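Probable leucine/isoleucine/valine-binding protein (Rhodopirellula baltica, PDB 4KV7) probably binds a branched-chain amino acid or a related small ligand as a periplasmic solute receptor, though its true ligand is unknown. Local coordinates at residues A[273-278]-A[299-304]; A[280-285]-A[306-311]. The protein carries 1 engineered substitution. All coordinates share one frame; numbering follows the deposited sequence. Where two conformers were deposited one is given.

Contact 1 of 2, residues A[273-278]-A[299-304]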
loop_
_atom_site.group_PDB
_atom_site.type_symbol
_atom_site.label_atom_id
_atom_site.label_comp_id
_atom_site.label_asym_id
_atom_site.label_seq_id
_atom_site.Cartn_x
_atom_site.Cartn_y
_atom_site.Cartn_z
ATOM N N VAL A 273 0.604 6.183 -5.390
ATOM C CA VAL A 273 1.689 6.423 -6.339
ATOM C C VAL A 273 1.055 6.953 -7.622
ATOM O O VAL A 273 -0.130 6.711 -7.871
ATOM C CB VAL A 273 2.474 5.120 -6.662
ATOM C CG1 VAL A 273 3.192 4.606 -5.416
ATOM C CG2 VAL A 273 1.547 4.051 -7.237
ATOM N N PRO A 274 1.823 7.675 -8.447
ATOM C CA PRO A 274 1.316 8.091 -9.758
ATOM C C PRO A 274 1.156 6.872 -10.663
ATOM O O PRO A 274 1.496 5.746 -10.295
ATOM C CB PRO A 274 2.407 9.032 -10.269
ATOM C CG PRO A 274 3.641 8.560 -9.590
ATOM C CD PRO A 274 3.205 8.129 -8.223
ATOM N N HIS A 275 0.601 7.078 -11.849
ATOM C CA HIS A 275 0.340 5.949 -12.717
ATOM C C HIS A 275 1.655 5.419 -13.272
ATOM O O HIS A 275 2.549 6.192 -13.606
ATOM C CB HIS A 275 -0.592 6.333 -13.859
ATOM C CG HIS A 275 -1.272 5.156 -14.464
ATOM N ND1 HIS A 275 -0.600 4.221 -15.224
ATOM C CD2 HIS A 275 -2.547 4.717 -14.366
ATOM C CE1 HIS A 275 -1.443 3.270 -15.591
ATOM N NE2 HIS A 275 -2.632 3.550 -15.086
ATOM N N PHE A 276 1.776 4.102 -13.376
ATOM C CA PHE A 276 3.005 3.503 -13.897
ATOM C C PHE A 276 3.243 3.778 -15.375
ATOM O O PHE A 276 4.338 3.517 -15.880
ATOM C CB PHE A 276 3.076 2.003 -13.588
ATOM C CG PHE A 276 1.852 1.229 -13.991
ATOM C CD1 PHE A 276 1.646 0.870 -15.310
ATOM C CD2 PHE A 276 0.920 0.833 -13.037
ATOM C CE1 PHE A 276 0.534 0.131 -15.673
ATOM C CE2 PHE A 276 -0.193 0.103 -13.395
ATOM C CZ PHE A 276 -0.387 -0.255 -14.712
ATOM N N ASP A 277 2.245 4.338 -16.056
ATOM C CA ASP A 277 2.416 4.764 -17.439
ATOM C C ASP A 277 2.806 6.243 -17.553
ATOM O O ASP A 277 2.995 6.748 -18.663
ATOM C CB ASP A 277 1.148 4.496 -18.262
ATOM C CG ASP A 277 0.907 3.009 -18.511
ATOM O OD1 ASP A 277 1.882 2.231 -18.547
ATOM O OD2 ASP A 277 -0.268 2.620 -18.690
ATOM N N SER A 278 2.929 6.928 -16.418
ATOM C CA SER A 278 3.277 8.359 -16.379
ATOM C C SER A 278 4.670 8.630 -16.925
ATOM O O SER A 278 5.538 7.754 -16.888
ATOM C CB SER A 278 3.228 8.868 -14.930
ATOM O OG SER A 278 3.707 10.207 -14.832
ATOM N N LEU A 299 3.917 -4.341 -15.205
ATOM C CA LEU A 299 3.983 -3.182 -14.323
ATOM C C LEU A 299 2.749 -3.154 -13.425
ATOM O O LEU A 299 1.703 -3.691 -13.791
ATOM C CB LEU A 299 4.059 -1.897 -15.138
ATOM C CG LEU A 299 5.211 -1.826 -16.141
ATOM C CD1 LEU A 299 5.207 -0.485 -16.846
ATOM C CD2 LEU A 299 6.547 -2.089 -15.453
ATOM N N SER A 300 2.866 -2.544 -12.250
ATOM C CA SER A 300 1.714 -2.396 -11.366
ATOM C C SER A 300 1.914 -1.245 -10.400
ATOM O O SER A 300 3.043 -0.812 -10.154
ATOM C CB SER A 300 1.457 -3.682 -10.579
ATOM O OG SER A 300 2.465 -3.927 -9.613
ATOM N N PHE A 301 0.818 -0.751 -9.836
ATOM C CA PHE A 301 0.937 0.267 -8.804
ATOM C C PHE A 301 1.689 -0.279 -7.595
ATOM O O PHE A 301 2.337 0.476 -6.881
ATOM C CB PHE A 301 -0.428 0.798 -8.354
ATOM C CG PHE A 301 -1.278 1.332 -9.478
ATOM C CD1 PHE A 301 -0.951 2.523 -10.118
ATOM C CD2 PHE A 301 -2.403 0.643 -9.891
ATOM C CE1 PHE A 301 -1.734 3.003 -11.163
ATOM C CE2 PHE A 301 -3.184 1.120 -10.940
ATOM C CZ PHE A 301 -2.853 2.305 -11.563
ATOM N N VAL A 302 1.575 -1.584 -7.357
ATOM C CA VAL A 302 2.191 -2.199 -6.194
ATOM C C VAL A 302 3.712 -2.214 -6.335
ATOM O O VAL A 302 4.436 -1.781 -5.433
ATOM C CB VAL A 302 1.642 -3.623 -5.964
ATOM C CG1 VAL A 302 2.321 -4.261 -4.766
ATOM C CG2 VAL A 302 0.124 -3.601 -5.759
ATOM N N SER A 303 4.217 -2.701 -7.461
ATOM C CA SER A 303 5.663 -2.699 -7.613
ATOM C C SER A 303 6.231 -1.295 -7.762
ATOM O O SER A 303 7.368 -1.061 -7.369
ATOM C CB SER A 303 6.139 -3.612 -8.742
ATOM O OG SER A 303 5.574 -3.260 -9.985
ATOM N N LEU A 304 5.465 -0.353 -8.315
ATOM C CA LEU A 304 5.917 1.029 -8.344
ATOM C C LEU A 304 6.108 1.546 -6.923
ATOM O O LEU A 304 7.106 2.201 -6.630
ATOM C CB LEU A 304 4.936 1.902 -9.126
ATOM C CG LEU A 304 5.184 3.410 -9.095
ATOM C CD1 LEU A 304 6.603 3.746 -9.569
ATOM C CD2 LEU A 304 4.171 4.102 -9.977
#
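The loop 273-278 is probably one of the hinge crossings of this two-lobed periplasmic-binding-protein fold, and it packs on the N-terminal end of helix 301-319. Three rings form an aromatic cluster. Phe276 points its CB toward 299-304; with CG in the crowded position between backbone N and carbonyl carbon (chi1 51°), the ring lies against the Leu299-Ser300 backbone. Its CD2 lies 3.5 Å from Ser300 C. That backbone covers one face, and His275 CE1 sits over the centre of the opposite face. The Phe276 edge in turn meets the face of Phe301, with planes at 52°. Phe301 turns its own edge to the His275 face, and CZ comes 3.7 Å from His275 CD2. His275 ND1 accepts from Asp277 N (3.0 Å) in the ring plane, which fixes the imidazole within a type I turn. Leu304 CD2 presses on Pro274 O at 3.2 Å, a tight contact, and touches Val273 CG2 at 3.8 Å. Ser300 caps the helix: its OG accepts from Ser303 N at 3.0 Å. An alanine at Phe276 would probably loosen the loop from the helix start, as the ring between His275 and the Leu299-Ser300 backbone would be lost. Asp254 OD2 of helix 253-260 accepts a hydrogen bond from Phe301 N, His275 NE2 is hydrogen-bonded to Ser370 OG on strand 370-372, and Leu304 touches Tyr286 of helix 281-293.

Contact 2 of 2, residues A[280-285]-A[306-311]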
loop_
_atom_site.group_PDB
_atom_site.type_symbol
_atom_site.label_atom_id
_atom_site.label_comp_id
_atom_site.label_asym_id
_atom_site.label_seq_id
_atom_site.Cartn_x
_atom_site.Cartn_y
_atom_site.Cartn_z
ATOM N N LEU A 280 6.502 11.039 -15.578
ATOM C CA LEU A 280 7.252 11.627 -14.467
ATOM C C LEU A 280 8.611 10.937 -14.407
ATOM O O LEU A 280 8.691 9.717 -14.597
ATOM C CB LEU A 280 6.517 11.411 -13.145
ATOM C CG LEU A 280 5.308 12.301 -12.883
ATOM C CD1 LEU A 280 4.506 11.742 -11.715
ATOM C CD2 LEU A 280 5.749 13.727 -12.599
ATOM N N PRO A 281 9.684 11.691 -14.118
ATOM C CA PRO A 281 11.027 11.091 -14.160
ATOM C C PRO A 281 11.179 9.823 -13.315
ATOM O O PRO A 281 11.794 8.860 -13.772
ATOM C CB PRO A 281 11.932 12.216 -13.642
ATOM C CG PRO A 281 11.208 13.464 -14.034
ATOM C CD PRO A 281 9.739 13.146 -13.874
ATOM N N LEU A 282 10.624 9.801 -12.112
ATOM C CA LEU A 282 10.724 8.608 -11.272
ATOM C C LEU A 282 10.058 7.416 -11.931
ATOM O O LEU A 282 10.567 6.292 -11.863
ATOM C CB LEU A 282 10.090 8.830 -9.897
ATOM C CG LEU A 282 10.130 7.622 -8.943
ATOM C CD1 LEU A 282 10.198 8.099 -7.526
ATOM C CD2 LEU A 282 8.926 6.671 -9.098
ATOM N N VAL A 283 8.901 7.650 -12.538
ATOM C CA VAL A 283 8.159 6.553 -13.147
ATOM C C VAL A 283 8.891 5.997 -14.360
ATOM O O VAL A 283 8.908 4.783 -14.561
ATOM C CB VAL A 283 6.711 6.944 -13.480
ATOM C CG1 VAL A 283 5.986 5.775 -14.114
ATOM C CG2 VAL A 283 5.981 7.390 -12.219
ATOM N N ARG A 284 9.517 6.856 -15.154
ATOM C CA ARG A 284 10.319 6.373 -16.276
ATOM C C ARG A 284 11.484 5.522 -15.768
ATOM O O ARG A 284 11.823 4.493 -16.354
ATOM C CB ARG A 284 10.836 7.536 -17.124
ATOM C CG ARG A 284 9.733 8.420 -17.664
ATOM C CD ARG A 284 10.257 9.417 -18.678
ATOM N NE ARG A 284 11.313 10.277 -18.142
ATOM C CZ ARG A 284 11.569 11.514 -18.573
ATOM N NH1 ARG A 284 10.843 12.057 -19.537
ATOM N NH2 ARG A 284 12.561 12.218 -18.043
ATOM N N GLU A 285 12.074 5.940 -14.652
ATOM C CA GLU A 285 13.160 5.200 -14.017
ATOM C C GLU A 285 12.684 3.848 -13.475
ATOM O O GLU A 285 13.377 2.839 -13.587
ATOM C CB GLU A 285 13.813 6.062 -12.925
ATOM C CG GLU A 285 14.682 7.191 -13.499
ATOM C CD GLU A 285 14.928 8.348 -12.537
ATOM O OE1 GLU A 285 14.378 8.364 -11.422
ATOM O OE2 GLU A 285 15.682 9.264 -12.915
ATOM N N GLY A 306 6.841 -0.317 -4.293
ATOM C CA GLY A 306 8.023 -0.988 -3.777
ATOM C C GLY A 306 9.304 -0.353 -4.295
ATOM O O GLY A 306 10.280 -0.162 -3.556
ATOM N N TYR A 307 9.304 -0.002 -5.574
ATOM C CA TYR A 307 10.435 0.673 -6.187
ATOM C C TYR A 307 10.717 2.020 -5.521
ATOM O O TYR A 307 11.868 2.359 -5.248
ATOM C CB TYR A 307 10.206 0.823 -7.696
ATOM C CG TYR A 307 11.291 1.601 -8.389
ATOM C CD1 TYR A 307 12.491 0.996 -8.736
ATOM C CD2 TYR A 307 11.122 2.950 -8.686
ATOM C CE1 TYR A 307 13.493 1.714 -9.360
ATOM C CE2 TYR A 307 12.114 3.670 -9.317
ATOM C CZ TYR A 307 13.296 3.054 -9.641
ATOM O OH TYR A 307 14.261 3.812 -10.264
ATOM N N ILE A 308 9.669 2.796 -5.265
ATOM C CA ILE A 308 9.799 4.080 -4.573
ATOM C C ILE A 308 10.396 3.900 -3.181
ATOM O O ILE A 308 11.317 4.629 -2.795
ATOM C CB ILE A 308 8.444 4.793 -4.491
ATOM C CG1 ILE A 308 8.068 5.303 -5.877
ATOM C CG2 ILE A 308 8.480 5.935 -3.467
ATOM C CD1 ILE A 308 6.619 5.714 -6.041
ATOM N N VAL A 309 9.897 2.920 -2.442
ATOM C CA VAL A 309 10.449 2.603 -1.135
ATOM C C VAL A 309 11.944 2.267 -1.238
ATOM O O VAL A 309 12.759 2.787 -0.466
ATOM C CB VAL A 309 9.633 1.479 -0.476
ATOM C CG1 VAL A 309 10.322 0.965 0.771
ATOM C CG2 VAL A 309 8.244 1.984 -0.133
ATOM N N GLY A 310 12.309 1.408 -2.188
ATOM C CA GLY A 310 13.703 1.067 -2.401
ATOM C C GLY A 310 14.546 2.287 -2.745
ATOM O O GLY A 310 15.659 2.450 -2.225
ATOM N N ARG A 311 14.030 3.149 -3.619
ATOM C CA ARG A 311 14.741 4.365 -4.007
ATOM C C ARG A 311 14.993 5.283 -2.816
ATOM O O ARG A 311 16.083 5.825 -2.662
ATOM C CB ARG A 311 13.975 5.129 -5.094
ATOM C CG ARG A 311 14.103 4.572 -6.510
ATOM C CD ARG A 311 15.469 4.861 -7.113
ATOM N NE ARG A 311 15.699 6.298 -7.211
ATOM C CZ ARG A 311 15.291 7.057 -8.227
ATOM N NH1 ARG A 311 14.650 6.516 -9.256
ATOM N NH2 ARG A 311 15.543 8.361 -8.225
HETATM O O HOH W 1 14.058 10.472 -9.897
#
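Two successive turns, chi2 -74° and chi3 -61°, bend the Arg311 side chain so that CG lies over one face of the Tyr307 ring, near the rim, and NH1 meets its hydroxyl. Tyr307 has CG anti to the backbone N, so its hydroxyl reaches the guanidinium. Glu285 stays extended beyond CG and crosses Arg311 at about a right angle. The result is a salt bridge: Arg311 NH1 donates to Glu285 OE1 at 2.9 Å. The oxygen lies near the guanidinium plane, but the donor comes from above the carboxylate plane. Arg311 NH2 adds a weak bond to the same OE1 at 3.4 Å. A water donates to Glu285 OE1 (2.6 Å) and accepts from Arg311 NH2 (3.1 Å), so three partners hold this one oxygen. Arg311 NH1 also donates to Tyr307 OH at 2.9 Å. In one of two Leu282 conformers, CD2 rests 3.6 Å from Ile308 CG1, the two side chains crossing nearly at right angles. Steep packing thus joins helices 281-293 and 301-319: the segments 281-285 and 306-311 cross at 103°, with their axes 10.9 Å apart at closest. A Glu-Arg-Tyr polar cluster lies at one side, with Leu282 on Ile308 beside it. Helix 31-50 also packs on 306-311: its Glu47 is hydrogen-bonded to Tyr307 OH and touches Arg311, and Ala44 meets the Tyr307 side chain.

The centres of the two contacts lie about 9 Å apart, on the same side of the chain's centre. Their segments alternate along the chain: 273-278, 280-285, 299-304, 306-311. Both contacts use helix 301-319, contact 1 at its start and contact 2 further along. The loop 273-278 follows strand 268-271 of the seven-stranded sheet and leads on to helix 281-293. The contacts touch directly. Val283 CG1 packs on the carbonyl oxygens of His275, Phe276 and Ser278, and Val273 CG1 meets Ile308 CD1. One packed region thus joins the loop that leaves the seven-stranded sheet to helices 281-293 and 301-319, consistent with its lying at the passage between the two lobes.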